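PDB 1U5K: hypothetical protein from Deinococcus radiodurans, which probably takes part in DNA repair and in recombination by the RecF pathway, and binds a zinc ion. Local coordinates for residues 31-36 against 98-103. Sequence-based numbering, arbitrary orientation.
Sequences QGKLKA and FADALF
K33 reaches from its strand to the C-terminal end of the helix that carries D100, and its ammonium group makes all the polar contacts between 31-36 and 98-103. The ionic part is a salt bridge: NZ of K33 lies 3.0 Å from OD1 of D100, 55° out of the carboxylate plane. The two side chains cross at about a right angle. A long lysine suits this place because its chain, extended beyond CG, spans a gap whose closest CA atoms, those of K33 and D100, are 8.2 Å apart.

Hydrogen bonding to the backbone adds to this. NZ of K33 donates to O of D100 at 2.6 Å, in the carbonyl plane and on a lone pair. A less certain bond goes to O of F103, the first residue to leave helical geometry. Carbonyls at a helix C-terminus carry partial negative charge, which probably favours a cation here. A methionine in place of K33 would probably leave OD1 of D100 and these carbonyls without their cationic partner.

OD2 of D100 pairs with R14 of strand 5-17, so helix 86-102 is bridged to two strands of the OB-fold domain, while F103 packs edge-to-face with F108 and touches L140 of helix 129-141.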
ATOM      1  N   GLN A  31      11.044 -22.409  -9.088  1.00 30.58           N
ATOM      2  CA  GLN A  31      10.331 -23.363  -8.249  1.00 32.02           C
ATOM      3  C   GLN A  31       9.317 -22.759  -7.282  1.00 31.96           C
ATOM      4  O   GLN A  31       8.824 -23.444  -6.394  1.00 31.94           O
ATOM      5  CB  GLN A  31      11.335 -24.183  -7.438  1.00 32.78           C
ATOM      6  CG  GLN A  31      12.463 -24.771  -8.276  1.00 33.79           C
ATOM      7  CD  GLN A  31      13.376 -25.675  -7.445  1.00 37.12           C
ATOM      8  OE1 GLN A  31      14.530 -25.351  -7.141  1.00 35.94           O
ATOM      9  NE2 GLN A  31      12.839 -26.821  -7.069  1.00 37.65           N
ATOM     10  N   GLY A  32       8.984 -21.482  -7.442  1.00 31.45           N
ATOM     11  CA  GLY A  32       7.972 -20.862  -6.614  1.00 30.56           C
ATOM     12  C   GLY A  32       8.499 -19.627  -5.909  1.00 30.03           C
ATOM     13  O   GLY A  32       9.651 -19.230  -6.064  1.00 29.48           O
ATOM     14  N   LYS A  33       7.614 -19.013  -5.134  1.00 29.49           N
ATOM     15  CA  LYS A  33       7.985 -17.884  -4.300  1.00 30.72           C
ATOM     16  C   LYS A  33       8.799 -18.382  -3.112  1.00 31.05           C
ATOM     17  O   LYS A  33       8.453 -19.428  -2.572  1.00 31.15           O
ATOM     18  CB  LYS A  33       6.725 -17.225  -3.756  1.00 30.87           C
ATOM     19  CG  LYS A  33       5.829 -16.458  -4.721  1.00 33.35           C
ATOM     20  CD  LYS A  33       4.725 -15.836  -3.858  1.00 34.92           C
ATOM     21  CE  LYS A  33       3.452 -15.550  -4.604  1.00 35.14           C
ATOM     22  NZ  LYS A  33       2.666 -14.425  -3.997  1.00 30.66           N
ATOM     23  N   LEU A  34       9.786 -17.609  -2.660  1.00 30.57           N
ATOM     24  CA  LEU A  34      10.647 -17.957  -1.543  1.00 30.52           C
ATOM     25  C   LEU A  34      10.855 -16.736  -0.650  1.00 31.12           C
ATOM     26  O   LEU A  34      11.248 -15.683  -1.134  1.00 30.94           O
ATOM     27  CB  LEU A  34      12.010 -18.451  -2.043  1.00 30.93           C
ATOM     28  CG  LEU A  34      13.127 -18.744  -1.037  1.00 32.74           C
ATOM     29  CD1 LEU A  34      12.721 -19.818  -0.044  1.00 35.44           C
ATOM     30  CD2 LEU A  34      14.385 -19.148  -1.782  1.00 37.41           C
ATOM     31  N   LYS A  35      10.569 -16.888   0.638  1.00 30.75           N
ATOM     32  CA  LYS A  35      10.888 -15.915   1.674  1.00 31.86           C
ATOM     33  C   LYS A  35      12.007 -16.470   2.548  1.00 31.11           C
ATOM     34  O   LYS A  35      11.980 -17.633   2.937  1.00 31.27           O
ATOM     35  CB  LYS A  35       9.646 -15.590   2.505  1.00 31.75           C
ATOM     36  CG  LYS A  35       9.789 -14.355   3.390  1.00 35.30           C
ATOM     37  CD  LYS A  35       8.442 -13.722   3.737  1.00 39.80           C
ATOM     38  CE  LYS A  35       8.554 -12.736   4.894  1.00 45.28           C
ATOM     39  NZ  LYS A  35       7.258 -12.379   5.543  1.00 47.02           N
ATOM     40  N   ALA A  36      13.016 -15.652   2.816  1.00 29.82           N
ATOM     41  CA  ALA A  36      14.155 -16.059   3.620  1.00 30.08           C
ATOM     42  C   ALA A  36      14.806 -14.855   4.296  1.00 30.48           C
ATOM     43  O   ALA A  36      14.613 -13.713   3.883  1.00 30.23           O
ATOM     44  CB  ALA A  36      15.177 -16.757   2.754  1.00 30.19           C
ATOM     45  N   PHE A  98       3.194  -6.530  -8.410  1.00 21.57           N
ATOM     46  CA  PHE A  98       2.052  -7.058  -9.136  1.00 21.35           C
ATOM     47  C   PHE A  98       2.148  -8.575  -9.198  1.00 21.45           C
ATOM     48  O   PHE A  98       1.174  -9.277  -8.902  1.00 19.27           O
ATOM     49  CB  PHE A  98       1.994  -6.497 -10.562  1.00 21.65           C
ATOM     50  CG  PHE A  98       0.961  -7.156 -11.427  1.00 20.72           C
ATOM     51  CD1 PHE A  98      -0.383  -6.827 -11.328  1.00 19.19           C
ATOM     52  CD2 PHE A  98       1.342  -8.119 -12.344  1.00 21.07           C
ATOM     53  CE1 PHE A  98      -1.333  -7.456 -12.157  1.00 17.70           C
ATOM     54  CE2 PHE A  98       0.408  -8.722 -13.174  1.00 22.45           C
ATOM     55  CZ  PHE A  98      -0.930  -8.409 -13.057  1.00 22.44           C
ATOM     56  N   ALA A  99       3.320  -9.081  -9.561  1.00 21.28           N
ATOM     57  CA  ALA A  99       3.475 -10.533  -9.650  1.00 22.46           C
ATOM     58  C   ALA A  99       3.227 -11.234  -8.308  1.00 23.34           C
ATOM     59  O   ALA A  99       2.556 -12.267  -8.241  1.00 23.51           O
ATOM     60  CB  ALA A  99       4.832 -10.907 -10.209  1.00 22.79           C
ATOM     61  N   ASP A 100       3.710 -10.622  -7.234  1.00 23.43           N
ATOM     62  CA  ASP A 100       3.565 -11.194  -5.899  1.00 24.12           C
ATOM     63  C   ASP A 100       2.106 -11.230  -5.485  1.00 23.42           C
ATOM     64  O   ASP A 100       1.696 -12.142  -4.783  1.00 24.45           O
ATOM     65  CB  ASP A 100       4.325 -10.385  -4.856  1.00 24.60           C
ATOM     66  CG  ASP A 100       4.467 -11.127  -3.537  1.00 26.21           C
ATOM     67  OD1 ASP A 100       4.704 -12.348  -3.487  1.00 28.79           O
ATOM     68  OD2 ASP A 100       4.311 -10.529  -2.466  1.00 29.24           O
ATOM     69  N   ALA A 101       1.355 -10.226  -5.925  1.00 22.89           N
ATOM     70  CA  ALA A 101      -0.042 -10.091  -5.582  1.00 22.95           C
ATOM     71  C   ALA A 101      -0.894 -11.034  -6.411  1.00 23.67           C
ATOM     72  O   ALA A 101      -1.920 -11.520  -5.933  1.00 22.47           O
ATOM     73  CB  ALA A 101      -0.461  -8.667  -5.794  1.00 23.07           C
ATOM     74  N   LEU A 102      -0.458 -11.296  -7.641  1.00 22.78           N
ATOM     75  CA  LEU A 102      -1.298 -12.002  -8.595  1.00 22.94           C
ATOM     76  C   LEU A 102      -1.292 -13.510  -8.338  1.00 24.34           C
ATOM     77  O   LEU A 102      -2.321 -14.170  -8.459  1.00 25.37           O
ATOM     78  CB  LEU A 102      -0.905 -11.668 -10.035  1.00 22.02           C
ATOM     79  CG  LEU A 102      -1.553 -12.501 -11.137  1.00 20.74           C
ATOM     80  CD1 LEU A 102      -3.016 -12.124 -11.216  1.00 21.60           C
ATOM     81  CD2 LEU A 102      -0.888 -12.288 -12.486  1.00 22.09           C
ATOM     82  N   PHE A 103      -0.127 -14.039  -8.002  1.00 25.13           N
ATOM     83  CA  PHE A 103       0.091 -15.456  -7.790  1.00 26.77           C
ATOM     84  C   PHE A 103       0.031 -15.775  -6.295  1.00 29.03           C
ATOM     85  O   PHE A 103       0.859 -15.307  -5.523  1.00 29.60           O
ATOM     86  CB  PHE A 103       1.469 -15.832  -8.334  1.00 25.79           C
ATOM     87  CG  PHE A 103       1.566 -15.754  -9.826  1.00 24.17           C
ATOM     88  CD1 PHE A 103       1.938 -14.573 -10.447  1.00 24.79           C
ATOM     89  CD2 PHE A 103       1.254 -16.853 -10.613  1.00 23.68           C
ATOM     90  CE1 PHE A 103       2.004 -14.512 -11.838  1.00 24.69           C
ATOM     91  CE2 PHE A 103       1.321 -16.797 -12.002  1.00 21.48           C
ATOM     92  CZ  PHE A 103       1.684 -15.619 -12.612  1.00 23.13           C
TER